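Local atomic coordinates of exonuclease (Laribacter hongkongensis, PDB entry 3SYY), a protein that probably acts as a metal-dependent alkaline exonuclease of the lambda-exonuclease-like PDDEXK group, digesting double-stranded DNA with strict 5'-to-3' polarity. Residues A[21-27]-A[179-184]; A[70-75]-A[149-155]. All blocks are in the same frame, centred on the assembly; numbering follows the deposited sequence.

Interaction 1 (A[21-27]-A[179-184]); sequences VADVMTK and EIETEV
M25 lies against I180 and E183, and its thioether is the apolar centre of this contact: SD sits 3.7 Å from I180 CG1, the two side chains crossing at about a right angle, while CG rests 3.9 Å from E183 CB. The M25 chain runs straight to SD and then bends (chi3 69°), which brings CE to 3.6 Å from E179 OE2. Branched side chains continue the packing: V21 CG1 meets I180 CG2 at 3.9 Å, and V21 CG2 and V24 CG1 both approach V184 CG2. The axis of helix 21-25 passes 9.9 Å from that of 179-184, a portion of the long helix 174-205, at 71°, within an apolar core that T140 of helix 132-145 and F97 of strand 97-99 also enter. The polar part lies at the exposed margin, just past the end of helix 21-25. K27 curls back along its bent chain, and NZ reaches E183 OE2 on its syn side at 2.7 Å, 31° out of the carboxylate plane, in a salt bridge. The same ammonium donates to M25 O at 2.6 Å, so one nitrogen joins the last carbonyl of helix 21-25 to the acid of the facing helix.

Interaction 2 (A[70-75]-A[149-155]); sequences HARARY and WCDFVSY
Y75 reaches along the strand to D151, and its hydroxyl gives the one hydrogen bond between the two segments: OH donates to D151 OD2 at 2.5 Å. The oxygen accepts through its anti lone pair, the one turned away from OD1, and lies at the edge of the phenol ring. The carboxylate plane is inclined 66° to the ring, although OD2 itself lies in the ring plane. D151 OD1 is taken by R169 in a salt bridge, and this positive neighbour would be expected to keep the carboxylate ionised. Nearer the ring's base, Y75 CD1 packs on V153 CG2 at 3.6 Å, the side chains crossing obliquely.

At the other end of the contact Y155 is the broad surface. Its CG is anti to the backbone N, which carries the ring toward helix 59-79. A71 CA lies over one face, offset toward the rim, 4.1 Å from the ring centroid and 22° off the normal, a CH-pi contact, while A71 CB meets Y155 CB at 3.6 Å. R74 comes to the edge of the same ring instead, with NH1 in the ring plane and 3.8 Å from CE1. The guanidinium stands nearly perpendicular to the ring (84° between planes), which excludes a stacked cation-pi arrangement; its NE is engaged by E78. H70 CB adds a contact at CE2.

D151, V153 and Y155 alternate with C150, F152 and S154, whose CB bonds point away from helix 59-79; C150 and F152 pack on helix 132-145 instead. Helices thus cover both faces of the central mixed sheet, the layered alpha/beta core characteristic of PDDEXK nucleases, with A71 also touching the magnesium ligand I113 on the neighbouring strand 109-114.

In the fold
The two contacts lie on opposite sides of the chain's centre, with centres 25 Å apart and nearest atoms about 12 Å apart, so they do not touch. Along the chain the order is 21-27, 70-75, 149-155, 179-184: interaction 1 brings together parts near the two ends, and interaction 2 falls wholly between its segments. They share no helix or strand, but helix 132-145 packs against both, touching V21 and I180 in one and C150 and F152 in the other. A bound magnesium ion lies about 12 Å from the V21 side chain and about 9 Å from that of V153, so neither contact forms the site itself. The two contacts thus pack separate parts of the fold, one at the central sheet and one at the C-terminal helix.

Interaction 1 (A[21-27]-A[179-184])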
loop_
_atom_site.group_PDB
_atom_site.type_symbol
_atom_site.label_atom_id
_atom_site.label_comp_id
_atom_site.label_asym_id
_atom_site.label_seq_id
_atom_site.Cartn_x
_atom_site.Cartn_y
_atom_site.Cartn_z
ATOM N N VAL A 21 -16.754 5.187 -15.401
ATOM C CA VAL A 21 -16.828 4.873 -16.824
ATOM C C VAL A 21 -15.456 4.659 -17.429
ATOM O O VAL A 21 -15.276 3.798 -18.312
ATOM C CB VAL A 21 -17.665 5.917 -17.610
ATOM C CG1 VAL A 21 -17.433 5.768 -19.084
ATOM C CG2 VAL A 21 -19.111 5.696 -17.323
ATOM N N ALA A 22 -14.454 5.419 -16.974
ATOM C CA ALA A 22 -13.119 5.206 -17.514
ATOM C C ALA A 22 -12.609 3.750 -17.272
ATOM O O ALA A 22 -11.913 3.181 -18.111
ATOM C CB ALA A 22 -12.117 6.218 -16.924
ATOM N N ASP A 23 -12.956 3.167 -16.133
ATOM C CA ASP A 23 -12.592 1.761 -15.866
ATOM C C ASP A 23 -13.301 0.797 -16.830
ATOM O O ASP A 23 -12.705 -0.208 -17.262
ATOM C CB ASP A 23 -12.904 1.427 -14.435
ATOM C CG ASP A 23 -11.930 2.101 -13.478
ATOM O OD1 ASP A 23 -10.838 2.468 -13.940
ATOM O OD2 ASP A 23 -12.268 2.273 -12.305
ATOM N N VAL A 24 -14.557 1.099 -17.134
ATOM C CA VAL A 24 -15.292 0.337 -18.135
ATOM C C VAL A 24 -14.566 0.335 -19.482
ATOM O O VAL A 24 -14.349 -0.726 -20.048
ATOM C CB VAL A 24 -16.721 0.818 -18.266
ATOM C CG1 VAL A 24 -17.473 0.103 -19.412
ATOM C CG2 VAL A 24 -17.479 0.587 -16.955
ATOM N N MET A 25 -14.124 1.505 -19.956
ATOM C CA MET A 25 -13.695 1.672 -21.343
ATOM C C MET A 25 -12.209 1.511 -21.635
ATOM O O MET A 25 -11.810 1.494 -22.794
ATOM C CB MET A 25 -14.120 3.054 -21.845
ATOM C CG MET A 25 -15.601 3.222 -21.870
ATOM S SD MET A 25 -15.945 4.861 -22.435
ATOM C CE MET A 25 -15.417 4.773 -24.157
ATOM N N THR A 26 -11.381 1.420 -20.614
ATOM C CA THR A 26 -9.945 1.546 -20.858
ATOM C C THR A 26 -9.341 0.293 -21.491
ATOM O O THR A 26 -9.804 -0.830 -21.231
ATOM C CB THR A 26 -9.178 1.961 -19.613
ATOM O OG1 THR A 26 -7.771 1.925 -19.911
ATOM C CG2 THR A 26 -9.483 1.020 -18.461
ATOM N N LYS A 27 -8.330 0.504 -22.336
ATOM C CA LYS A 27 -7.688 -0.579 -23.104
ATOM C C LYS A 27 -6.161 -0.551 -22.987
ATOM O O LYS A 27 -5.501 -1.585 -23.154
ATOM C CB LYS A 27 -8.106 -0.510 -24.577
ATOM C CG LYS A 27 -9.421 -1.223 -24.888
ATOM C CD LYS A 27 -10.301 -0.354 -25.769
ATOM C CE LYS A 27 -11.773 -0.503 -25.379
ATOM N NZ LYS A 27 -12.459 0.829 -25.190
ATOM N N GLU A 179 -20.322 6.392 -28.066
ATOM C CA GLU A 179 -19.309 5.377 -27.817
ATOM C C GLU A 179 -19.322 4.883 -26.357
ATOM O O GLU A 179 -19.269 3.673 -26.119
ATOM C CB GLU A 179 -17.960 5.926 -28.243
ATOM C CG GLU A 179 -16.734 5.151 -27.846
ATOM C CD GLU A 179 -15.461 5.947 -28.169
ATOM O OE1 GLU A 179 -15.521 6.852 -29.049
ATOM O OE2 GLU A 179 -14.405 5.676 -27.538
ATOM N N ILE A 180 -19.465 5.804 -25.400
ATOM C CA ILE A 180 -19.636 5.458 -23.976
ATOM C C ILE A 180 -20.867 4.567 -23.792
ATOM O O ILE A 180 -20.806 3.533 -23.112
ATOM C CB ILE A 180 -19.805 6.721 -23.087
ATOM C CG1 ILE A 180 -18.478 7.498 -23.017
ATOM C CG2 ILE A 180 -20.247 6.347 -21.663
ATOM C CD1 ILE A 180 -18.643 8.945 -22.364
ATOM N N GLU A 181 -21.979 4.973 -24.396
ATOM C CA GLU A 181 -23.221 4.254 -24.186
ATOM C C GLU A 181 -23.075 2.835 -24.792
ATOM O O GLU A 181 -23.572 1.899 -24.234
ATOM C CB GLU A 181 -24.404 5.041 -24.777
ATOM C CG GLU A 181 -24.720 6.326 -23.983
ATOM C CD GLU A 181 -25.842 7.177 -24.572
ATOM O OE1 GLU A 181 -26.328 8.104 -23.894
ATOM O OE2 GLU A 181 -26.247 6.923 -25.699
ATOM N N THR A 182 -22.388 2.705 -25.918
ATOM C CA THR A 182 -22.163 1.396 -26.529
ATOM C C THR A 182 -21.385 0.486 -25.591
ATOM O O THR A 182 -21.826 -0.651 -25.302
ATOM C CB THR A 182 -21.430 1.533 -27.825
ATOM O OG1 THR A 182 -22.283 2.251 -28.726
ATOM C CG2 THR A 182 -21.085 0.140 -28.435
ATOM N N GLU A 183 -20.240 0.994 -25.121
ATOM C CA GLU A 183 -19.385 0.248 -24.165
ATOM C C GLU A 183 -20.063 -0.091 -22.890
ATOM O O GLU A 183 -19.878 -1.209 -22.376
ATOM C CB GLU A 183 -18.140 1.031 -23.807
ATOM C CG GLU A 183 -17.286 1.271 -24.991
ATOM C CD GLU A 183 -16.012 0.479 -24.973
ATOM O OE1 GLU A 183 -15.908 -0.493 -24.179
ATOM O OE2 GLU A 183 -15.109 0.828 -25.761
ATOM N N VAL A 184 -20.812 0.857 -22.345
ATOM C CA VAL A 184 -21.466 0.624 -21.065
ATOM C C VAL A 184 -22.621 -0.391 -21.216
ATOM O O VAL A 184 -22.818 -1.259 -20.350
ATOM C CB VAL A 184 -21.936 1.950 -20.426
ATOM C CG1 VAL A 184 -22.923 1.707 -19.321
ATOM C CG2 VAL A 184 -20.692 2.759 -19.935
#

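Interaction 2 (A[70-75]-A[149-155])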
loop_
_atom_site.group_PDB
_atom_site.type_symbol
_atom_site.label_atom_id
_atom_site.label_comp_id
_atom_site.label_asym_id
_atom_site.label_seq_id
_atom_site.Cartn_x
_atom_site.Cartn_y
_atom_site.Cartn_z
ATOM N N HIS A 70 -16.765 24.366 -0.353
ATOM C CA HIS A 70 -16.012 25.624 -0.416
ATOM C C HIS A 70 -15.844 25.867 -1.881
ATOM O O HIS A 70 -16.039 27.001 -2.351
ATOM C CB HIS A 70 -14.616 25.527 0.221
ATOM C CG HIS A 70 -14.586 25.375 1.720
ATOM N ND1 HIS A 70 -15.300 24.414 2.418
ATOM C CD2 HIS A 70 -13.808 25.997 2.640
ATOM C CE1 HIS A 70 -15.004 24.494 3.704
ATOM N NE2 HIS A 70 -14.086 25.433 3.861
ATOM N N ALA A 71 -15.406 24.838 -2.615
ATOM C CA ALA A 71 -15.208 24.949 -4.050
ATOM C C ALA A 71 -16.501 25.355 -4.768
ATOM O O ALA A 71 -16.466 26.200 -5.687
ATOM C CB ALA A 71 -14.675 23.602 -4.661
ATOM N N ARG A 72 -17.604 24.730 -4.381
ATOM C CA ARG A 72 -18.925 25.045 -4.955
ATOM C C ARG A 72 -19.200 26.554 -4.732
ATOM O O ARG A 72 -19.607 27.245 -5.671
ATOM C CB ARG A 72 -20.072 24.208 -4.341
ATOM C CG ARG A 72 -21.434 24.360 -5.120
ATOM C CD ARG A 72 -22.563 23.368 -4.600
ATOM N NE ARG A 72 -22.237 21.978 -4.997
ATOM C CZ ARG A 72 -21.671 21.049 -4.212
ATOM N NH1 ARG A 72 -21.376 21.304 -2.932
ATOM N NH2 ARG A 72 -21.391 19.848 -4.701
ATOM N N ALA A 73 -18.967 27.047 -3.514
ATOM C CA ALA A 73 -19.225 28.457 -3.220
ATOM C C ALA A 73 -18.311 29.330 -4.055
ATOM O O ALA A 73 -18.790 30.273 -4.670
ATOM C CB ALA A 73 -19.091 28.765 -1.748
ATOM N N ARG A 74 -17.019 29.016 -4.110
ATOM C CA ARG A 74 -16.078 29.774 -4.921
ATOM C C ARG A 74 -16.500 29.864 -6.388
ATOM O O ARG A 74 -16.323 30.921 -7.047
ATOM C CB ARG A 74 -14.651 29.210 -4.810
ATOM C CG ARG A 74 -13.596 29.987 -5.618
ATOM C CD ARG A 74 -13.302 31.426 -5.001
ATOM N NE ARG A 74 -12.058 31.930 -5.590
ATOM C CZ ARG A 74 -10.828 31.786 -5.075
ATOM N NH1 ARG A 74 -10.629 31.229 -3.884
ATOM N NH2 ARG A 74 -9.779 32.240 -5.744
ATOM N N TYR A 75 -17.018 28.759 -6.931
ATOM C CA TYR A 75 -17.440 28.766 -8.330
ATOM C C TYR A 75 -18.569 29.793 -8.526
ATOM O O TYR A 75 -18.528 30.554 -9.484
ATOM C CB TYR A 75 -17.962 27.381 -8.732
ATOM C CG TYR A 75 -18.698 27.325 -10.046
ATOM C CD1 TYR A 75 -18.000 27.288 -11.254
ATOM C CD2 TYR A 75 -20.097 27.285 -10.089
ATOM C CE1 TYR A 75 -18.659 27.164 -12.462
ATOM C CE2 TYR A 75 -20.776 27.182 -11.320
ATOM C CZ TYR A 75 -20.052 27.123 -12.489
ATOM O OH TYR A 75 -20.643 27.007 -13.732
ATOM N N TRP A 149 -23.277 21.258 -21.335
ATOM C CA TRP A 149 -21.846 21.434 -20.956
ATOM C C TRP A 149 -21.666 21.172 -19.479
ATOM O O TRP A 149 -22.623 21.138 -18.723
ATOM C CB TRP A 149 -21.360 22.884 -21.250
ATOM C CG TRP A 149 -22.310 23.949 -20.732
ATOM C CD1 TRP A 149 -23.314 24.601 -21.454
ATOM C CD2 TRP A 149 -22.351 24.517 -19.411
ATOM N NE1 TRP A 149 -23.958 25.517 -20.654
ATOM C CE2 TRP A 149 -23.375 25.510 -19.411
ATOM C CE3 TRP A 149 -21.577 24.339 -18.248
ATOM C CZ2 TRP A 149 -23.683 26.254 -18.284
ATOM C CZ3 TRP A 149 -21.894 25.083 -17.124
ATOM C CH2 TRP A 149 -22.930 26.037 -17.154
ATOM N N CYS A 150 -20.410 21.069 -19.055
ATOM C CA CYS A 150 -20.098 20.869 -17.632
ATOM C C CYS A 150 -18.843 21.691 -17.388
ATOM O O CYS A 150 -17.885 21.608 -18.131
ATOM C CB CYS A 150 -19.781 19.409 -17.342
ATOM S SG CYS A 150 -19.399 19.113 -15.576
ATOM N N ASP A 151 -18.899 22.518 -16.363
ATOM C CA ASP A 151 -17.734 23.305 -15.954
ATOM C C ASP A 151 -16.938 22.411 -14.979
ATOM O O ASP A 151 -17.448 21.973 -13.964
ATOM C CB ASP A 151 -18.218 24.542 -15.209
ATOM C CG ASP A 151 -18.461 25.750 -16.168
ATOM O OD1 ASP A 151 -17.957 25.709 -17.313
ATOM O OD2 ASP A 151 -19.186 26.684 -15.775
ATOM N N PHE A 152 -15.711 22.139 -15.331
ATOM C CA PHE A 152 -14.846 21.335 -14.483
ATOM C C PHE A 152 -14.104 22.296 -13.563
ATOM O O PHE A 152 -13.452 23.211 -14.049
ATOM C CB PHE A 152 -13.849 20.651 -15.385
ATOM C CG PHE A 152 -12.791 19.892 -14.628
ATOM C CD1 PHE A 152 -11.551 20.481 -14.350
ATOM C CD2 PHE A 152 -13.039 18.591 -14.194
ATOM C CE1 PHE A 152 -10.540 19.753 -13.650
ATOM C CE2 PHE A 152 -12.036 17.851 -13.511
ATOM C CZ PHE A 152 -10.797 18.456 -13.201
ATOM N N VAL A 153 -14.269 22.153 -12.259
ATOM C CA VAL A 153 -13.614 23.046 -11.292
ATOM C C VAL A 153 -12.583 22.201 -10.542
ATOM O O VAL A 153 -12.927 21.098 -10.082
ATOM C CB VAL A 153 -14.641 23.570 -10.280
ATOM C CG1 VAL A 153 -13.952 24.389 -9.115
ATOM C CG2 VAL A 153 -15.694 24.482 -11.023
ATOM N N SER A 154 -11.336 22.693 -10.458
ATOM C CA SER A 154 -10.363 22.172 -9.481
ATOM C C SER A 154 -10.082 23.272 -8.436
ATOM O O SER A 154 -9.956 24.465 -8.802
ATOM C CB SER A 154 -9.103 21.711 -10.224
ATOM O OG SER A 154 -8.107 21.166 -9.366
ATOM N N TYR A 155 -10.053 22.914 -7.145
ATOM C CA TYR A 155 -9.911 23.908 -6.082
ATOM C C TYR A 155 -8.958 23.434 -4.987
ATOM O O TYR A 155 -9.103 22.304 -4.459
ATOM C CB TYR A 155 -11.253 24.168 -5.452
ATOM C CG TYR A 155 -11.275 25.175 -4.349
ATOM C CD1 TYR A 155 -11.145 26.548 -4.621
ATOM C CD2 TYR A 155 -11.501 24.783 -3.031
ATOM C CE1 TYR A 155 -11.176 27.477 -3.575
ATOM C CE2 TYR A 155 -11.543 25.699 -1.993
ATOM C CZ TYR A 155 -11.392 27.047 -2.281
ATOM O OH TYR A 155 -11.427 27.912 -1.233
#